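Local coordinates for protein Exo-beta-1,3-glucanase (Streptomyces sp. SirexAA-E, PDB 4PEY) that cleaves laminarin and laminarioligosaccharides as an exo-beta-1,3-glucanase, releasing glucose and laminaribiose, at residues L433-F438 with I453-A458; V128-P133 with H398-R403. The protein carries 1 engineered substitution. All coordinates share one frame; numbering follows the deposited sequence.

Contact 1: residues L433-F438 with I453-A458; sequences LFVEHF and IFYQNA. Engineered in segment 453-458: A458 (natural residue Glu). With BGC (beta-D-glucopyranose), chain B.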
loop_
_atom_site.group_PDB
_atom_site.type_symbol
_atom_site.label_atom_id
_atom_site.label_comp_id
_atom_site.label_asym_id
_atom_site.label_seq_id
_atom_site.Cartn_x
_atom_site.Cartn_y
_atom_site.Cartn_z
ATOM N N LEU A 433 -2.785 -5.225 -3.574
ATOM C CA LEU A 433 -1.876 -6.035 -2.774
ATOM C C LEU A 433 -0.488 -6.110 -3.419
ATOM O O LEU A 433 -0.351 -6.612 -4.526
ATOM C CB LEU A 433 -2.466 -7.437 -2.602
ATOM C CG LEU A 433 -1.724 -8.495 -1.787
ATOM C CD1 LEU A 433 -1.629 -8.059 -0.346
ATOM C CD2 LEU A 433 -2.452 -9.840 -1.895
ATOM N N PHE A 434 0.529 -5.591 -2.732
ATOM C CA PHE A 434 1.899 -5.567 -3.250
ATOM C C PHE A 434 2.784 -6.309 -2.254
ATOM O O PHE A 434 2.925 -5.853 -1.119
ATOM C CB PHE A 434 2.433 -4.132 -3.401
ATOM C CG PHE A 434 1.639 -3.227 -4.324
ATOM C CD1 PHE A 434 0.399 -2.731 -3.946
ATOM C CD2 PHE A 434 2.191 -2.796 -5.531
ATOM C CE1 PHE A 434 -0.307 -1.871 -4.775
ATOM C CE2 PHE A 434 1.508 -1.921 -6.361
ATOM C CZ PHE A 434 0.250 -1.450 -5.982
ATOM N N VAL A 435 3.370 -7.438 -2.643
ATOM C CA VAL A 435 4.181 -8.232 -1.711
ATOM C C VAL A 435 5.396 -8.783 -2.445
ATOM O O VAL A 435 5.235 -9.418 -3.492
ATOM C CB VAL A 435 3.376 -9.410 -1.090
ATOM C CG1 VAL A 435 4.204 -10.115 -0.008
ATOM C CG2 VAL A 435 2.053 -8.923 -0.504
ATOM N N GLU A 436 6.600 -8.548 -1.913
ATOM C CA GLU A 436 7.832 -8.847 -2.670
ATOM C C GLU A 436 9.019 -9.391 -1.888
ATOM O O GLU A 436 9.312 -8.927 -0.779
ATOM C CB GLU A 436 8.341 -7.593 -3.381
ATOM C CG GLU A 436 7.337 -6.821 -4.211
ATOM C CD GLU A 436 8.029 -5.696 -4.930
ATOM O OE1 GLU A 436 8.380 -4.701 -4.252
ATOM O OE2 GLU A 436 8.280 -5.836 -6.153
ATOM N N HIS A 437 9.695 -10.360 -2.519
ATOM C CA HIS A 437 11.068 -10.797 -2.239
ATOM C C HIS A 437 11.239 -11.767 -1.064
ATOM O O HIS A 437 12.368 -12.006 -0.634
ATOM C CB HIS A 437 12.004 -9.594 -2.016
ATOM C CG HIS A 437 11.946 -8.557 -3.098
ATOM N ND1 HIS A 437 12.071 -8.855 -4.441
ATOM C CD2 HIS A 437 11.783 -7.212 -3.026
ATOM C CE1 HIS A 437 11.978 -7.742 -5.147
ATOM N NE2 HIS A 437 11.798 -6.732 -4.313
ATOM N N PHE A 438 10.152 -12.365 -0.576
ATOM C CA PHE A 438 10.253 -13.271 0.572
ATOM C C PHE A 438 10.958 -14.583 0.216
ATOM O O PHE A 438 10.970 -15.001 -0.952
ATOM C CB PHE A 438 8.855 -13.486 1.164
ATOM C CG PHE A 438 8.358 -12.248 1.821
ATOM C CD1 PHE A 438 8.612 -12.017 3.167
ATOM C CD2 PHE A 438 7.776 -11.237 1.064
ATOM C CE1 PHE A 438 8.236 -10.827 3.759
ATOM C CE2 PHE A 438 7.410 -10.042 1.645
ATOM C CZ PHE A 438 7.644 -9.831 2.997
ATOM N N ILE A 453 -8.139 -8.192 -5.553
ATOM C CA ILE A 453 -8.236 -7.366 -6.743
ATOM C C ILE A 453 -6.942 -6.566 -6.824
ATOM O O ILE A 453 -6.690 -5.701 -5.984
ATOM C CB ILE A 453 -9.462 -6.438 -6.710
ATOM C CG1 ILE A 453 -10.751 -7.266 -6.635
ATOM C CG2 ILE A 453 -9.490 -5.543 -7.955
ATOM C CD1 ILE A 453 -11.978 -6.442 -6.335
ATOM N N PHE A 454 -6.138 -6.919 -7.832
ATOM C CA PHE A 454 -4.765 -6.459 -8.088
ATOM C C PHE A 454 -3.712 -7.068 -7.153
ATOM O O PHE A 454 -3.739 -6.874 -5.934
ATOM C CB PHE A 454 -4.618 -4.933 -8.038
ATOM C CG PHE A 454 -3.220 -4.476 -8.389
ATOM C CD1 PHE A 454 -2.878 -4.183 -9.706
ATOM C CD2 PHE A 454 -2.239 -4.375 -7.409
ATOM C CE1 PHE A 454 -1.585 -3.783 -10.033
ATOM C CE2 PHE A 454 -0.952 -3.990 -7.729
ATOM C CZ PHE A 454 -0.622 -3.683 -9.039
ATOM N N TYR A 455 -2.752 -7.762 -7.754
ATOM C CA TYR A 455 -1.594 -8.266 -7.029
ATOM C C TYR A 455 -0.331 -7.961 -7.809
ATOM O O TYR A 455 -0.277 -8.180 -9.024
ATOM C CB TYR A 455 -1.703 -9.776 -6.793
ATOM C CG TYR A 455 -0.557 -10.383 -6.005
ATOM C CD1 TYR A 455 -0.230 -9.902 -4.742
ATOM C CD2 TYR A 455 0.183 -11.458 -6.513
ATOM C CE1 TYR A 455 0.803 -10.459 -4.005
ATOM C CE2 TYR A 455 1.220 -12.036 -5.775
ATOM C CZ TYR A 455 1.524 -11.534 -4.520
ATOM O OH TYR A 455 2.546 -12.087 -3.773
ATOM N N GLN A 456 0.678 -7.448 -7.112
ATOM C CA GLN A 456 2.009 -7.278 -7.695
ATOM C C GLN A 456 3.039 -7.940 -6.803
ATOM O O GLN A 456 3.124 -7.635 -5.605
ATOM C CB GLN A 456 2.364 -5.799 -7.888
ATOM C CG GLN A 456 3.730 -5.584 -8.599
ATOM C CD GLN A 456 4.915 -5.499 -7.646
ATOM O OE1 GLN A 456 4.886 -4.759 -6.657
ATOM N NE2 GLN A 456 5.969 -6.267 -7.941
ATOM N N ASN A 457 3.810 -8.855 -7.386
ATOM C CA ASN A 457 4.901 -9.507 -6.690
ATOM C C ASN A 457 6.177 -9.481 -7.511
ATOM O O ASN A 457 6.130 -9.492 -8.743
ATOM C CB ASN A 457 4.546 -10.959 -6.370
ATOM C CG ASN A 457 5.770 -11.796 -6.046
ATOM O OD1 ASN A 457 6.367 -12.427 -6.926
ATOM N ND2 ASN A 457 6.159 -11.800 -4.777
ATOM N N ALA A 458 7.315 -9.427 -6.825
ATOM C CA ALA A 458 8.581 -9.836 -7.422
ATOM C C ALA A 458 9.194 -10.833 -6.465
ATOM O O ALA A 458 9.118 -10.652 -5.247
ATOM C CB ALA A 458 9.514 -8.654 -7.662
HETATM C C2 BGC B . 10.989 -3.946 -7.312
HETATM C C3 BGC B . 11.241 -3.270 -5.967
HETATM C C4 BGC B . 12.720 -2.951 -5.823
HETATM C C5 BGC B . 13.175 -2.097 -6.996
HETATM C C6 BGC B . 14.645 -1.729 -6.863
HETATM C C1 BGC B . 11.661 -3.198 -8.467
HETATM O O2 BGC B . 9.589 -4.043 -7.531
HETATM O O3 BGC B . 10.850 -4.132 -4.919
HETATM O O4 BGC B . 12.970 -2.293 -4.603
HETATM O O5 BGC B . 13.002 -2.851 -8.174
HETATM O O6 BGC B . 15.435 -2.877 -7.072
#

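Contact 2: residues V128-P133 with H398-R403; sequences VSQAAP and HTWVWR. With BGC (beta-D-glucopyranose), chain B.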
loop_
_atom_site.group_PDB
_atom_site.type_symbol
_atom_site.label_atom_id
_atom_site.label_comp_id
_atom_site.label_asym_id
_atom_site.label_seq_id
_atom_site.Cartn_x
_atom_site.Cartn_y
_atom_site.Cartn_z
ATOM N N VAL A 128 5.640 7.515 -9.212
ATOM C CA VAL A 128 5.970 6.768 -8.011
ATOM C C VAL A 128 6.072 5.280 -8.276
ATOM O O VAL A 128 5.590 4.782 -9.305
ATOM C CB VAL A 128 4.911 7.000 -6.920
ATOM C CG1 VAL A 128 4.872 8.478 -6.542
ATOM C CG2 VAL A 128 3.535 6.534 -7.402
ATOM N N SER A 129 6.699 4.561 -7.352
ATOM C CA SER A 129 6.531 3.111 -7.333
ATOM C C SER A 129 5.721 2.733 -6.096
ATOM O O SER A 129 4.702 3.380 -5.820
ATOM C CB SER A 129 7.880 2.403 -7.410
ATOM O OG SER A 129 8.399 2.619 -8.720
ATOM N N GLN A 130 6.128 1.702 -5.361
ATOM C CA GLN A 130 5.261 1.164 -4.306
ATOM C C GLN A 130 5.176 2.028 -3.039
ATOM O O GLN A 130 6.072 2.835 -2.752
ATOM C CB GLN A 130 5.706 -0.258 -3.939
ATOM C CG GLN A 130 5.562 -1.276 -5.080
ATOM C CD GLN A 130 6.866 -1.504 -5.846
ATOM O OE1 GLN A 130 7.775 -0.668 -5.816
ATOM N NE2 GLN A 130 6.967 -2.649 -6.521
ATOM N N ALA A 131 4.082 1.840 -2.294
ATOM C CA ALA A 131 3.793 2.555 -1.045
ATOM C C ALA A 131 3.771 4.063 -1.251
ATOM O O ALA A 131 4.374 4.818 -0.481
ATOM C CB ALA A 131 4.800 2.182 0.054
ATOM N N ALA A 132 3.060 4.502 -2.283
ATOM C CA ALA A 132 2.970 5.933 -2.570
ATOM C C ALA A 132 1.532 6.303 -2.934
ATOM O O ALA A 132 1.245 6.721 -4.070
ATOM C CB ALA A 132 3.931 6.313 -3.689
ATOM N N PRO A 133 0.614 6.140 -1.970
ATOM C CA PRO A 133 -0.814 6.288 -2.275
ATOM C C PRO A 133 -1.251 7.698 -2.665
ATOM O O PRO A 133 -0.713 8.704 -2.199
ATOM C CB PRO A 133 -1.490 5.870 -0.962
ATOM C CG PRO A 133 -0.467 6.182 0.093
ATOM C CD PRO A 133 0.841 5.809 -0.549
ATOM N N HIS A 398 -4.683 -1.460 0.024
ATOM C CA HIS A 398 -3.309 -0.977 -0.192
ATOM C C HIS A 398 -2.325 -1.357 0.903
ATOM O O HIS A 398 -2.258 -0.737 1.973
ATOM C CB HIS A 398 -3.233 0.533 -0.391
ATOM C CG HIS A 398 -1.936 0.964 -1.003
ATOM N ND1 HIS A 398 -1.373 2.205 -0.790
ATOM C CD2 HIS A 398 -1.088 0.296 -1.824
ATOM C CE1 HIS A 398 -0.236 2.286 -1.466
ATOM N NE2 HIS A 398 -0.040 1.144 -2.096
ATOM N N THR A 399 -1.552 -2.397 0.617
ATOM C CA THR A 399 -0.413 -2.738 1.448
ATOM C C THR A 399 0.795 -2.998 0.550
ATOM O O THR A 399 0.645 -3.412 -0.597
ATOM C CB THR A 399 -0.706 -3.967 2.346
ATOM O OG1 THR A 399 0.362 -4.143 3.273
ATOM C CG2 THR A 399 -0.862 -5.224 1.533
ATOM N N TRP A 400 1.983 -2.686 1.067
ATOM C CA TRP A 400 3.245 -3.099 0.464
ATOM C C TRP A 400 4.014 -3.801 1.549
ATOM O O TRP A 400 4.403 -3.178 2.543
ATOM C CB TRP A 400 4.064 -1.921 -0.071
ATOM C CG TRP A 400 5.326 -2.293 -0.868
ATOM C CD1 TRP A 400 5.497 -3.358 -1.717
ATOM C CD2 TRP A 400 6.572 -1.568 -0.888
ATOM N NE1 TRP A 400 6.770 -3.329 -2.271
ATOM C CE2 TRP A 400 7.441 -2.238 -1.779
ATOM C CE3 TRP A 400 7.026 -0.407 -0.251
ATOM C CZ2 TRP A 400 8.732 -1.782 -2.045
ATOM C CZ3 TRP A 400 8.321 0.041 -0.511
ATOM C CH2 TRP A 400 9.161 -0.656 -1.386
ATOM N N VAL A 401 4.222 -5.097 1.357
ATOM C CA VAL A 401 4.927 -5.917 2.323
ATOM C C VAL A 401 6.204 -6.341 1.611
ATOM O O VAL A 401 6.160 -7.096 0.640
ATOM C CB VAL A 401 4.054 -7.114 2.777
ATOM C CG1 VAL A 401 4.805 -8.007 3.751
ATOM C CG2 VAL A 401 2.768 -6.598 3.399
ATOM N N TRP A 402 7.338 -5.836 2.092
ATOM C CA TRP A 402 8.564 -5.803 1.293
ATOM C C TRP A 402 9.794 -6.276 2.042
ATOM O O TRP A 402 10.260 -5.602 2.966
ATOM C CB TRP A 402 8.787 -4.370 0.795
ATOM C CG TRP A 402 9.987 -4.087 -0.096
ATOM C CD1 TRP A 402 10.134 -4.428 -1.416
ATOM C CD2 TRP A 402 11.149 -3.319 0.248
ATOM N NE1 TRP A 402 11.327 -3.931 -1.909
ATOM C CE2 TRP A 402 11.970 -3.253 -0.905
ATOM C CE3 TRP A 402 11.584 -2.689 1.422
ATOM C CZ2 TRP A 402 13.190 -2.576 -0.914
ATOM C CZ3 TRP A 402 12.800 -2.030 1.411
ATOM C CH2 TRP A 402 13.587 -1.974 0.249
ATOM N N ARG A 403 10.320 -7.433 1.646
ATOM C CA ARG A 403 11.650 -7.832 2.086
ATOM C C ARG A 403 12.650 -7.061 1.220
ATOM O O ARG A 403 12.604 -7.146 -0.011
ATOM C CB ARG A 403 11.857 -9.346 1.972
ATOM C CG ARG A 403 13.296 -9.753 2.246
ATOM C CD ARG A 403 13.519 -11.262 2.282
ATOM N NE ARG A 403 14.952 -11.528 2.369
ATOM C CZ ARG A 403 15.728 -11.875 1.347
ATOM N NH1 ARG A 403 15.225 -12.070 0.132
ATOM N NH2 ARG A 403 17.020 -12.044 1.546
HETATM C C2 BGC B . 10.989 -3.946 -7.312
HETATM C C3 BGC B . 11.241 -3.270 -5.967
HETATM C C4 BGC B . 12.720 -2.951 -5.823
HETATM C C5 BGC B . 13.175 -2.097 -6.996
HETATM C C6 BGC B . 14.645 -1.729 -6.863
HETATM C C1 BGC B . 11.661 -3.198 -8.467
HETATM O O2 BGC B . 9.589 -4.043 -7.531
HETATM O O3 BGC B . 10.850 -4.132 -4.919
HETATM O O4 BGC B . 12.970 -2.293 -4.603
HETATM O O5 BGC B . 13.002 -2.851 -8.174
HETATM O O6 BGC B . 15.435 -2.877 -7.072
HETATM O O HOH W 1 2.022 0.466 -3.835
#

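Contact 1: residues L433-F438 with I453-A458
E436 and H437 line the glucose-binding pocket, where they meet Q456 and A458 of the next strand. Q456 NE2 donates to E436 OE2 at 3.0 Å, a nearly straight bond (168°) that lies in the amide plane of Q456 but reaches the carboxylate from above its plane. The same OE2 takes the glucose O2 hydroxyl at 2.6 Å, and OE1 takes the O3 hydroxyl as well as NE1 of W400, so both oxygens are gripped twice and the carboxylate is held in a fixed orientation. H437 NE2 donates to the glucose O3 at 2.8 Å; the other ring nitrogen, ND1, is bonded to the backbone O of K459.

Strands 433-436 and 454-458 run parallel, as successive rungs of a beta-helix do, with L433 N bonded to F454 O and Q456 N to L433 O. Past the regular pairing, H437 N bonds to A458 O. N457 holds CG anti to its backbone N (chi1 162°), and its ND2 donates to V435 O at 2.9 Å; its OD1 is bound by S496. F454 CE2 lies over one face of the F434 ring, near the rim, 3.3 Å from F434 CZ. A458 is engineered: the natural glutamate at this position is the inferred proton donor, and the alanine CB lies 3.4 Å from E436 OE2.

Contact 2: residues V128-P133 with H398-R403
Q130 sets an aliphatic carbon squarely on an indole: its CB stands 3.4 Å from the centroid of the five-membered ring of W400, only 12° off the ring normal, a CH-pi contact. CG lies above NE1 of W400, and the bend at chi2 (97°) carries CD out past that edge of the indole, toward the sugar; the amide plane ends up within 7° of the ring plane, with OE1 4.0 Å from W400 CZ2. NE2 then has two acceptors, O2 of the glucose at 3.1 Å and OE1 of Q456. The opposite face of W400 is met by CB of W402, whose own NE1 donates to the glucose O3. A131 adds its CB to the six-membered part of the indole, 3.4 Å from W400 CE3. An alanine in place of W400 would probably take away the flat surface under CB and CG of Q130, open a gap between Q130 and W402, and leave E436 OE1 without its indole donor.

Farther along, P133 meets H398 near the ring's edge, CD in its plane and CB 3.7 Å from ND1. That nitrogen is bonded to D370, while NE2 shares a water with the backbone N of A131, which donates to it at 2.9 Å. The loop 128-133 comes between strands 123-125 and 134-135 of the N-terminal beta-helix, and its tip presses on strand 399-403 of the C-terminal one, which lies between strands 367-375 and 429-436; F372 of the former touches both A131 and W400.

The two contacts have centres about 9 Å apart and share one face of the C-terminal beta-helix, where strands 399-403 and 429-436 are neighbours joined by the probable backbone bond V401 N to F434 O. Contact 1 carries the ladder one rung further, to strand 450-458, whereas contact 2 reaches across to a loop of the N-terminal beta-helix, 265 residues earlier in the chain. In sequence they come in series, contact 2 being complete before contact 1 begins. Both touch the same glucose, so the pocket is assembled at the junction of two beta-helical domains, as in the ribcage-like fold of glycoside hydrolase family 55.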